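Local coordinates for protein Nadp(h)-dependent ketose reductase (Bemisia argentifolii, PDB 1E3J) that acts as a zinc-containing, NADP(H)-dependent ketose reductase of the alcohol dehydrogenase family, reducing fructose to a polyol, probably sorbitol, at residues I175-I180 and C197-P202; V183-A188 and C211-T216; K316-H321 and N341-M346. One frame throughout, in Å; residues are numbered along the deposited sequence.

Going from the N terminus, residues 175-180 leave strand 171-175 and start helix 179-190, which carries 183-188. Interaction 1 then closes as 197-202 returns beside 175-180, and interaction 2 closes at 211-216, so the two loops cross rather than nest. Together they tie adjacent parallel strands and the helices over them within the Rossmann-type half of the chain, and they touch directly: Cys197 packs on Val185 and Ala213. Interaction 3 opens and closes later, joining 316-321 to 341-346 in the mixed sheet beside the zinc site. Leu318 rests on Val183 and Leu186 of interaction 2, and Ile343 meets Pro179 of interaction 1, linking the two halves.

Interaction 1: residues I175-I180 and C197-P202; sequences IGAGPI and CTARSP. With PO4 (phosphate ion), chain D.
Gly176 N donates to Thr198 O over 2.6 Å, joining two parallel strands at the point where a Rossmann-type fold turns into its glycine-rich loop. The donor lies nearly on the line of the carbonyl, with a C=O...N angle of 171°. Just past this bond the strands end, and two small side chains meet: Ala177 CB and Ala199 CB are 3.6 Å apart. Cys197 SG, anti to its own backbone N, comes up to Gly176 O at 3.7 Å. The sequence pattern Gly176, Gly178 and Gly181 is consistent with a dinucleotide-binding turn, and the positive phi of Gly176 suits a residue without CB.

Both segments then supply backbone N-H groups to one phosphate ion, probably from the crystallisation liquor. From the glycine-rich side, Ala177 N reaches O3 of the phosphate at 2.9 Å. From the other segment, Arg200 N binds O4 at 3.1 Å and Ser201 N binds O2 at 2.9 Å, so three oxygens are gripped by nearly straight bonds. The Arg200 chain bends at chi3 (-51°), bringing NE back over the ion, and its NH2 makes a weak, bent hydrogen bond to phosphate O1 at 2.8 Å. In relatives with this fold, the end of the second strand is where the adenosine ribose lies, and the ion may mimic the extra phosphate of NADP(H).

Farther out, helix 202-210 sends Arg204 NH2 to the ion for another bond, and Ser201 OG caps the start of that helix by bonding to Arg204 N.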
ATOM      1  N   ILE A 175      23.933   8.480   3.827  1.00 38.02           N
ATOM      2  CA  ILE A 175      25.120   9.110   3.277  1.00 39.56           C
ATOM      3  C   ILE A 175      25.165  10.581   3.719  1.00 40.32           C
ATOM      4  O   ILE A 175      24.288  11.381   3.379  1.00 40.92           O
ATOM      5  CB  ILE A 175      25.116   9.027   1.765  1.00 40.37           C
ATOM      6  CG1 ILE A 175      25.062   7.550   1.356  1.00 39.90           C
ATOM      7  CG2 ILE A 175      26.355   9.730   1.207  1.00 40.56           C
ATOM      8  CD1 ILE A 175      24.758   7.307  -0.117  1.00 38.17           C
ATOM      9  N   GLY A 176      26.180  10.920   4.511  1.00 41.52           N
ATOM     10  CA  GLY A 176      26.327  12.275   5.026  1.00 41.66           C
ATOM     11  C   GLY A 176      26.005  12.342   6.516  1.00 43.59           C
ATOM     12  O   GLY A 176      25.145  11.605   7.015  1.00 45.94           O
ATOM     13  N   ALA A 177      26.698  13.203   7.248  1.00 43.44           N
ATOM     14  CA  ALA A 177      26.461  13.331   8.668  1.00 43.28           C
ATOM     15  C   ALA A 177      26.254  14.779   9.080  1.00 44.29           C
ATOM     16  O   ALA A 177      26.561  15.157  10.205  1.00 45.42           O
ATOM     17  CB  ALA A 177      27.603  12.713   9.471  1.00 44.40           C
ATOM     18  N   GLY A 178      25.787  15.601   8.145  1.00 43.85           N
ATOM     19  CA  GLY A 178      25.426  16.959   8.497  1.00 44.00           C
ATOM     20  C   GLY A 178      24.072  16.820   9.246  1.00 44.54           C
ATOM     21  O   GLY A 178      23.615  15.682   9.521  1.00 42.85           O
ATOM     22  N   PRO A 179      23.389  17.929   9.570  1.00 43.62           N
ATOM     23  CA  PRO A 179      22.110  17.805  10.294  1.00 43.63           C
ATOM     24  C   PRO A 179      21.030  16.891   9.701  1.00 42.26           C
ATOM     25  O   PRO A 179      20.391  16.138  10.440  1.00 44.21           O
ATOM     26  CB  PRO A 179      21.648  19.260  10.447  1.00 45.25           C
ATOM     27  CG  PRO A 179      22.303  19.962   9.245  1.00 45.30           C
ATOM     28  CD  PRO A 179      23.678  19.334   9.218  1.00 44.65           C
ATOM     29  N   ILE A 180      20.830  16.921   8.392  1.00 41.11           N
ATOM     30  CA  ILE A 180      19.803  16.075   7.787  1.00 40.47           C
ATOM     31  C   ILE A 180      20.183  14.584   7.912  1.00 39.10           C
ATOM     32  O   ILE A 180      19.335  13.742   8.204  1.00 35.27           O
ATOM     33  CB  ILE A 180      19.550  16.483   6.301  1.00 41.89           C
ATOM     34  CG1 ILE A 180      19.054  17.936   6.267  1.00 43.23           C
ATOM     35  CG2 ILE A 180      18.459  15.606   5.659  1.00 41.46           C
ATOM     36  CD1 ILE A 180      17.865  18.199   7.215  1.00 46.56           C
ATOM     37  N   CYS A 197      26.179   4.774   8.754  1.00 40.19           N
ATOM     38  CA  CYS A 197      26.307   6.158   8.410  1.00 42.89           C
ATOM     39  C   CYS A 197      27.688   6.422   7.861  1.00 45.31           C
ATOM     40  O   CYS A 197      28.686   6.069   8.475  1.00 47.92           O
ATOM     41  CB  CYS A 197      26.069   7.027   9.622  1.00 41.02           C
ATOM     42  SG  CYS A 197      26.069   8.757   9.151  1.00 42.90           S
ATOM     43  N   THR A 198      27.718   7.074   6.714  1.00 46.60           N
ATOM     44  CA  THR A 198      28.934   7.396   5.959  1.00 48.98           C
ATOM     45  C   THR A 198      29.119   8.900   5.843  1.00 48.91           C
ATOM     46  O   THR A 198      28.164   9.593   5.539  1.00 49.23           O
ATOM     47  CB  THR A 198      28.769   6.847   4.534  1.00 49.71           C
ATOM     48  OG1 THR A 198      29.391   5.564   4.445  1.00 55.31           O
ATOM     49  CG2 THR A 198      29.297   7.794   3.513  1.00 50.91           C
ATOM     50  N   ALA A 199      30.332   9.401   6.038  1.00 50.06           N
ATOM     51  CA  ALA A 199      30.591  10.837   5.921  1.00 51.70           C
ATOM     52  C   ALA A 199      32.081  11.213   5.818  1.00 54.81           C
ATOM     53  O   ALA A 199      32.967  10.388   6.066  1.00 54.69           O
ATOM     54  CB  ALA A 199      29.972  11.550   7.080  1.00 51.96           C
ATOM     55  N   ARG A 200      32.354  12.466   5.459  1.00 57.67           N
ATOM     56  CA  ARG A 200      33.732  12.936   5.311  1.00 61.29           C
ATOM     57  C   ARG A 200      34.409  13.229   6.637  1.00 62.31           C
ATOM     58  O   ARG A 200      35.567  12.875   6.837  1.00 63.17           O
ATOM     59  CB  ARG A 200      33.788  14.208   4.449  1.00 62.60           C
ATOM     60  CG  ARG A 200      33.432  13.985   3.002  1.00 65.54           C
ATOM     61  CD  ARG A 200      33.298  15.290   2.243  1.00 67.18           C
ATOM     62  NE  ARG A 200      32.420  16.242   2.917  1.00 70.37           N
ATOM     63  CZ  ARG A 200      31.644  17.127   2.287  1.00 70.72           C
ATOM     64  NH1 ARG A 200      31.632  17.169   0.959  1.00 71.27           N
ATOM     65  NH2 ARG A 200      30.896  17.986   2.980  1.00 68.85           N
ATOM     66  N   SER A 201      33.671  13.871   7.537  1.00 63.28           N
ATOM     67  CA  SER A 201      34.191  14.275   8.835  1.00 62.91           C
ATOM     68  C   SER A 201      34.123  13.242   9.947  1.00 64.14           C
ATOM     69  O   SER A 201      33.034  12.793  10.333  1.00 64.83           O
ATOM     70  CB  SER A 201      33.467  15.546   9.292  1.00 62.08           C
ATOM     71  OG  SER A 201      33.420  15.630  10.709  1.00 61.04           O
ATOM     72  N   PRO A 202      35.291  12.871  10.504  1.00 64.26           N
ATOM     73  CA  PRO A 202      35.327  11.886  11.585  1.00 62.15           C
ATOM     74  C   PRO A 202      34.617  12.457  12.795  1.00 60.72           C
ATOM     75  O   PRO A 202      34.070  11.723  13.611  1.00 61.69           O
ATOM     76  CB  PRO A 202      36.824  11.695  11.832  1.00 63.53           C
ATOM     77  CG  PRO A 202      37.441  12.009  10.484  1.00 63.68           C
ATOM     78  CD  PRO A 202      36.658  13.242  10.091  1.00 64.21           C
TER
HETATM   79  P   PO4 D 903      29.980  15.168   5.733  1.00 71.46           P
HETATM   80  O1  PO4 D 903      30.164  16.549   5.226  1.00 72.82           O
HETATM   81  O2  PO4 D 903      31.106  14.813   6.634  1.00 72.11           O
HETATM   82  O3  PO4 D 903      28.710  15.084   6.491  1.00 71.50           O
HETATM   83  O4  PO4 D 903      29.945  14.224   4.577  1.00 71.62           O

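Interaction 2: residues V183-A188 and C211-T216; sequences VSVLAA and CGADVT
Val185 pushes one methyl, CG1, into the bend formed by Cys211, Gly212 and Ala213. That methyl is anti to the backbone N (chi1 165°). It sits 3.7 Å from Cys211 CB and 3.6 Å from Ala213 N, with Ala213 CB a little farther off at 4.1 Å. The other branch, CG2, faces Cys197 SG of strand 194-199, so the two methyls of Val185 touch the bend and that strand respectively.

One residue on, Leu186 brings its branched end against another side of the same cysteine, about a right angle round CB from Val185 CG1. CD2 approaches Cys211 CB at 3.8 Å and Cys211 O at 3.6 Å, while CG lies 3.9 Å from Cys211 SG. Cys211 thus packs against both helix side chains, with no hydrogen bond crossing the contact.

The bend itself is a Schellman motif: Gly212, with positive phi, ends helix 202-210 and turns the chain toward strand 215-218. Beyond it, Asp214 OD2 forms a salt bridge with Lys189 NZ and accepts a hydrogen bond from Val195 N, a second tie back to the end of helix 179-190 and the start of the next strand. Helix flank against the turn that leads into a neighbouring strand is the packing of successive beta-alpha-beta crossovers in a Rossmann-type fold.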
ATOM      1  N   VAL A 183      19.457  13.592  11.593  1.00 34.08           N
ATOM      2  CA  VAL A 183      18.055  13.298  11.966  1.00 34.59           C
ATOM      3  C   VAL A 183      17.597  11.987  11.286  1.00 34.21           C
ATOM      4  O   VAL A 183      16.833  11.224  11.878  1.00 32.92           O
ATOM      5  CB  VAL A 183      17.059  14.466  11.669  1.00 32.23           C
ATOM      6  CG1 VAL A 183      17.401  15.633  12.539  1.00 35.09           C
ATOM      7  CG2 VAL A 183      17.093  14.895  10.237  1.00 33.15           C
ATOM      8  N   SER A 184      18.105  11.699  10.086  1.00 33.42           N
ATOM      9  CA  SER A 184      17.765  10.431   9.426  1.00 34.29           C
ATOM     10  C   SER A 184      18.269   9.264  10.270  1.00 34.65           C
ATOM     11  O   SER A 184      17.619   8.220  10.320  1.00 34.31           O
ATOM     12  CB  SER A 184      18.399  10.333   8.047  1.00 35.04           C
ATOM     13  OG  SER A 184      17.817  11.280   7.182  1.00 35.41           O
ATOM     14  N   VAL A 185      19.417   9.424  10.935  1.00 34.53           N
ATOM     15  CA  VAL A 185      19.929   8.332  11.764  1.00 34.75           C
ATOM     16  C   VAL A 185      18.992   8.140  12.929  1.00 35.05           C
ATOM     17  O   VAL A 185      18.571   7.004  13.245  1.00 37.37           O
ATOM     18  CB  VAL A 185      21.368   8.612  12.294  1.00 37.48           C
ATOM     19  CG1 VAL A 185      21.712   7.643  13.446  1.00 36.93           C
ATOM     20  CG2 VAL A 185      22.389   8.437  11.158  1.00 32.57           C
ATOM     21  N   LEU A 186      18.665   9.248  13.575  1.00 33.34           N
ATOM     22  CA  LEU A 186      17.750   9.239  14.715  1.00 34.71           C
ATOM     23  C   LEU A 186      16.367   8.631  14.340  1.00 35.67           C
ATOM     24  O   LEU A 186      15.877   7.725  15.028  1.00 36.23           O
ATOM     25  CB  LEU A 186      17.571  10.675  15.244  1.00 34.76           C
ATOM     26  CG  LEU A 186      18.838  11.292  15.911  1.00 36.24           C
ATOM     27  CD1 LEU A 186      18.644  12.770  16.146  1.00 33.33           C
ATOM     28  CD2 LEU A 186      19.078  10.592  17.252  1.00 34.59           C
ATOM     29  N   ALA A 187      15.763   9.109  13.248  1.00 31.79           N
ATOM     30  CA  ALA A 187      14.459   8.601  12.834  1.00 33.62           C
ATOM     31  C   ALA A 187      14.545   7.113  12.458  1.00 30.70           C
ATOM     32  O   ALA A 187      13.737   6.318  12.888  1.00 31.03           O
ATOM     33  CB  ALA A 187      13.904   9.430  11.634  1.00 31.87           C
ATOM     34  N   ALA A 188      15.560   6.742  11.698  1.00 30.08           N
ATOM     35  CA  ALA A 188      15.710   5.371  11.268  1.00 30.77           C
ATOM     36  C   ALA A 188      15.924   4.425  12.459  1.00 33.54           C
ATOM     37  O   ALA A 188      15.359   3.303  12.492  1.00 33.30           O
ATOM     38  CB  ALA A 188      16.842   5.267  10.272  1.00 29.88           C
ATOM     39  N   CYS A 211      24.119   9.163  17.978  1.00 44.48           N
ATOM     40  CA  CYS A 211      22.731   9.191  17.523  1.00 43.25           C
ATOM     41  C   CYS A 211      22.207   7.761  17.409  1.00 42.59           C
ATOM     42  O   CYS A 211      21.006   7.534  17.252  1.00 43.33           O
ATOM     43  CB  CYS A 211      22.620   9.889  16.178  1.00 42.83           C
ATOM     44  SG  CYS A 211      22.652  11.690  16.310  1.00 45.19           S
ATOM     45  N   GLY A 212      23.114   6.793  17.456  1.00 41.21           N
ATOM     46  CA  GLY A 212      22.689   5.409  17.402  1.00 40.15           C
ATOM     47  C   GLY A 212      23.122   4.646  16.170  1.00 39.26           C
ATOM     48  O   GLY A 212      22.788   3.476  16.030  1.00 37.17           O
ATOM     49  N   ALA A 213      23.834   5.297  15.258  1.00 38.34           N
ATOM     50  CA  ALA A 213      24.299   4.573  14.082  1.00 40.07           C
ATOM     51  C   ALA A 213      25.053   3.291  14.554  1.00 42.64           C
ATOM     52  O   ALA A 213      25.865   3.345  15.477  1.00 41.02           O
ATOM     53  CB  ALA A 213      25.213   5.468  13.265  1.00 36.26           C
ATOM     54  N   ASP A 214      24.768   2.146  13.939  1.00 43.92           N
ATOM     55  CA  ASP A 214      25.411   0.891  14.321  1.00 44.52           C
ATOM     56  C   ASP A 214      26.810   0.768  13.728  1.00 46.95           C
ATOM     57  O   ASP A 214      27.686   0.116  14.303  1.00 47.36           O
ATOM     58  CB  ASP A 214      24.560  -0.283  13.861  1.00 43.75           C
ATOM     59  CG  ASP A 214      23.193  -0.248  14.457  1.00 45.15           C
ATOM     60  OD1 ASP A 214      23.034  -0.752  15.588  1.00 48.36           O
ATOM     61  OD2 ASP A 214      22.273   0.318  13.821  1.00 44.21           O
ATOM     62  N   VAL A 215      27.017   1.373  12.564  1.00 45.88           N
ATOM     63  CA  VAL A 215      28.315   1.342  11.934  1.00 44.38           C
ATOM     64  C   VAL A 215      28.550   2.721  11.329  1.00 46.56           C
ATOM     65  O   VAL A 215      27.612   3.310  10.785  1.00 46.43           O
ATOM     66  CB  VAL A 215      28.352   0.341  10.776  1.00 46.58           C
ATOM     67  CG1 VAL A 215      29.764   0.292  10.210  1.00 44.32           C
ATOM     68  CG2 VAL A 215      27.873  -1.036  11.214  1.00 43.36           C
ATOM     69  N   THR A 216      29.771   3.246  11.434  1.00 46.21           N
ATOM     70  CA  THR A 216      30.122   4.527  10.827  1.00 48.08           C
ATOM     71  C   THR A 216      31.383   4.323   9.966  1.00 48.39           C
ATOM     72  O   THR A 216      32.214   3.489  10.278  1.00 48.88           O
ATOM     73  CB  THR A 216      30.438   5.610  11.867  1.00 48.61           C
ATOM     74  OG1 THR A 216      31.553   5.188  12.657  1.00 52.23           O
ATOM     75  CG2 THR A 216      29.246   5.851  12.775  1.00 51.18           C
TER

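Interaction 3: residues K316-H321 and N341-M346; sequences KQLVTH and NTIKVM
Thr320 and Ile343 meet at the middle of the contact, where Ile343 N gives a nearly straight bond (171°) to Thr320 OG1 at 2.8 Å. Thr320 OG1 sits between its backbone N and carbonyl carbon (chi1 45°), and the same oxygen lies in the plane of the His321 ring at its edge, 2.9 Å from ND1. One hydroxyl therefore serves both the backbone just before strand 344-348 and the imidazole, which helps to fix the ring's rotation.

The close-packed part follows the backbones. Lys344 N binds Leu318 O at 3.0 Å, and Thr320 N returns a bond to Lys344 O, also 3.0 Å. A beta bulge then shifts the register by one, so that Met346 N reaches His321 O, again at 3.0 Å. Beside these bonds Val319 CG1 rests on Met346 CB at 3.8 Å, their side chains crossing at about a right angle. Leu318 and Ile343 lean together against Leu182 of helix 179-190.

The outer end is looser. Exposed Asn341 stands with its amide plane 81° from the His321 ring, ND2 coming no nearer than 3.9 Å to CE1. Thr342 OG1 approaches CE1 at 3.3 Å from an oblique direction and makes a weak bond to Asn341 OD1.

From the packed side the bent chain of Lys344 leads away to a salt bridge with Glu67, a zinc ligand. The contact joins the two parallel strands, 319-324 and 344-348, of a beta-alpha-beta unit connected by helix 328-337; the last strand borders the zinc site of this alcohol dehydrogenase-type enzyme.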
ATOM      1  N   LYS A 316      18.521  17.346  21.069  1.00 43.78           N
ATOM      2  CA  LYS A 316      19.200  18.481  21.685  1.00 47.84           C
ATOM      3  C   LYS A 316      20.712  18.441  21.432  1.00 48.12           C
ATOM      4  O   LYS A 316      21.344  19.489  21.258  1.00 47.93           O
ATOM      5  CB  LYS A 316      18.887  18.546  23.202  1.00 50.78           C
ATOM      6  CG  LYS A 316      19.532  17.439  24.069  1.00 56.65           C
ATOM      7  CD  LYS A 316      18.755  17.175  25.399  1.00 60.79           C
ATOM      8  CE  LYS A 316      18.526  18.460  26.230  1.00 63.51           C
ATOM      9  NZ  LYS A 316      17.655  18.268  27.453  1.00 64.12           N
ATOM     10  N   GLN A 317      21.289  17.246  21.369  1.00 46.97           N
ATOM     11  CA  GLN A 317      22.726  17.131  21.123  1.00 48.26           C
ATOM     12  C   GLN A 317      23.094  17.688  19.756  1.00 48.54           C
ATOM     13  O   GLN A 317      24.267  17.744  19.416  1.00 49.51           O
ATOM     14  CB  GLN A 317      23.170  15.670  21.155  1.00 49.82           C
ATOM     15  CG  GLN A 317      22.724  14.862  19.912  1.00 50.58           C
ATOM     16  CD  GLN A 317      22.895  13.374  20.128  1.00 54.64           C
ATOM     17  OE1 GLN A 317      24.019  12.899  20.296  1.00 55.98           O
ATOM     18  NE2 GLN A 317      21.777  12.622  20.147  1.00 54.74           N
ATOM     19  N   LEU A 318      22.105  18.081  18.962  1.00 47.83           N
ATOM     20  CA  LEU A 318      22.370  18.586  17.615  1.00 47.36           C
ATOM     21  C   LEU A 318      22.734  20.058  17.614  1.00 46.13           C
ATOM     22  O   LEU A 318      23.323  20.570  16.669  1.00 44.85           O
ATOM     23  CB  LEU A 318      21.138  18.384  16.716  1.00 47.45           C
ATOM     24  CG  LEU A 318      21.000  17.173  15.782  1.00 50.65           C
ATOM     25  CD1 LEU A 318      21.871  16.026  16.227  1.00 46.92           C
ATOM     26  CD2 LEU A 318      19.517  16.766  15.727  1.00 51.21           C
ATOM     27  N   VAL A 319      22.348  20.760  18.655  1.00 45.52           N
ATOM     28  CA  VAL A 319      22.664  22.179  18.697  1.00 46.96           C
ATOM     29  C   VAL A 319      24.159  22.380  19.042  1.00 48.61           C
ATOM     30  O   VAL A 319      24.571  22.067  20.148  1.00 46.77           O
ATOM     31  CB  VAL A 319      21.795  22.849  19.752  1.00 47.41           C
ATOM     32  CG1 VAL A 319      22.111  24.356  19.849  1.00 44.97           C
ATOM     33  CG2 VAL A 319      20.337  22.599  19.402  1.00 47.43           C
ATOM     34  N   THR A 320      24.972  22.854  18.095  1.00 49.05           N
ATOM     35  CA  THR A 320      26.387  23.092  18.395  1.00 49.99           C
ATOM     36  C   THR A 320      26.591  24.552  18.808  1.00 52.68           C
ATOM     37  O   THR A 320      27.439  24.855  19.650  1.00 54.32           O
ATOM     38  CB  THR A 320      27.318  22.784  17.188  1.00 47.59           C
ATOM     39  OG1 THR A 320      26.766  23.326  15.989  1.00 45.28           O
ATOM     40  CG2 THR A 320      27.519  21.278  17.028  1.00 47.01           C
ATOM     41  N   HIS A 321      25.802  25.453  18.228  1.00 53.55           N
ATOM     42  CA  HIS A 321      25.911  26.875  18.514  1.00 53.91           C
ATOM     43  C   HIS A 321      24.573  27.477  18.901  1.00 54.62           C
ATOM     44  O   HIS A 321      23.538  27.121  18.321  1.00 55.46           O
ATOM     45  CB  HIS A 321      26.412  27.621  17.276  1.00 56.29           C
ATOM     46  CG  HIS A 321      27.773  27.201  16.811  1.00 58.05           C
ATOM     47  ND1 HIS A 321      28.030  25.949  16.301  1.00 58.81           N
ATOM     48  CD2 HIS A 321      28.942  27.880  16.765  1.00 59.11           C
ATOM     49  CE1 HIS A 321      29.305  25.875  15.955  1.00 61.37           C
ATOM     50  NE2 HIS A 321      29.880  27.032  16.224  1.00 60.54           N
ATOM     51  N   ASN A 341      32.869  21.281  13.460  1.00 71.06           N
ATOM     52  CA  ASN A 341      32.238  21.320  14.776  1.00 68.38           C
ATOM     53  C   ASN A 341      30.811  21.921  14.715  1.00 66.14           C
ATOM     54  O   ASN A 341      30.122  22.025  15.733  1.00 66.11           O
ATOM     55  CB  ASN A 341      33.103  22.152  15.732  1.00 69.89           C
ATOM     56  CG  ASN A 341      32.828  23.655  15.627  1.00 71.11           C
ATOM     57  OD1 ASN A 341      32.709  24.209  14.525  1.00 71.50           O
ATOM     58  ND2 ASN A 341      32.735  24.323  16.782  1.00 71.23           N
ATOM     59  N   THR A 342      30.372  22.323  13.528  1.00 61.64           N
ATOM     60  CA  THR A 342      29.050  22.917  13.402  1.00 59.37           C
ATOM     61  C   THR A 342      27.978  21.944  12.909  1.00 56.40           C
ATOM     62  O   THR A 342      28.114  21.325  11.842  1.00 55.94           O
ATOM     63  CB  THR A 342      29.058  24.098  12.431  1.00 59.73           C
ATOM     64  OG1 THR A 342      30.026  25.063  12.855  1.00 62.43           O
ATOM     65  CG2 THR A 342      27.694  24.745  12.384  1.00 58.49           C
ATOM     66  N   ILE A 343      26.926  21.786  13.689  1.00 52.33           N
ATOM     67  CA  ILE A 343      25.857  20.923  13.243  1.00 50.01           C
ATOM     68  C   ILE A 343      24.653  21.823  13.077  1.00 48.57           C
ATOM     69  O   ILE A 343      24.400  22.324  11.991  1.00 47.55           O
ATOM     70  CB  ILE A 343      25.558  19.823  14.249  1.00 50.25           C
ATOM     71  CG1 ILE A 343      26.718  18.834  14.268  1.00 49.66           C
ATOM     72  CG2 ILE A 343      24.247  19.124  13.888  1.00 49.58           C
ATOM     73  CD1 ILE A 343      26.572  17.739  15.323  1.00 49.60           C
ATOM     74  N   LYS A 344      23.938  22.073  14.156  1.00 45.91           N
ATOM     75  CA  LYS A 344      22.772  22.929  14.058  1.00 46.71           C
ATOM     76  C   LYS A 344      22.951  24.231  14.851  1.00 45.80           C
ATOM     77  O   LYS A 344      23.335  24.208  16.026  1.00 47.13           O
ATOM     78  CB  LYS A 344      21.535  22.140  14.543  1.00 45.47           C
ATOM     79  CG  LYS A 344      20.267  22.952  14.688  1.00 49.01           C
ATOM     80  CD  LYS A 344      19.746  23.592  13.388  1.00 45.87           C
ATOM     81  CE  LYS A 344      19.276  22.589  12.338  1.00 44.74           C
ATOM     82  NZ  LYS A 344      18.650  23.366  11.200  1.00 40.42           N
ATOM     83  N   VAL A 345      22.684  25.365  14.196  1.00 45.68           N
ATOM     84  CA  VAL A 345      22.783  26.698  14.810  1.00 42.88           C
ATOM     85  C   VAL A 345      21.377  27.122  15.230  1.00 43.45           C
ATOM     86  O   VAL A 345      20.467  27.150  14.405  1.00 44.96           O
ATOM     87  CB  VAL A 345      23.346  27.744  13.805  1.00 44.19           C
ATOM     88  CG1 VAL A 345      23.324  29.113  14.416  1.00 41.41           C
ATOM     89  CG2 VAL A 345      24.764  27.365  13.379  1.00 43.20           C
ATOM     90  N   MET A 346      21.229  27.465  16.508  1.00 43.33           N
ATOM     91  CA  MET A 346      19.971  27.843  17.126  1.00 43.11           C
ATOM     92  C   MET A 346      19.968  29.282  17.685  1.00 45.19           C
ATOM     93  O   MET A 346      20.918  29.725  18.357  1.00 45.66           O
ATOM     94  CB  MET A 346      19.674  26.857  18.258  1.00 41.47           C
ATOM     95  CG  MET A 346      18.311  27.003  18.889  1.00 42.11           C
ATOM     96  SD  MET A 346      16.923  26.445  17.804  1.00 48.73           S
ATOM     97  CE  MET A 346      17.474  24.749  17.514  1.00 45.94           C
TER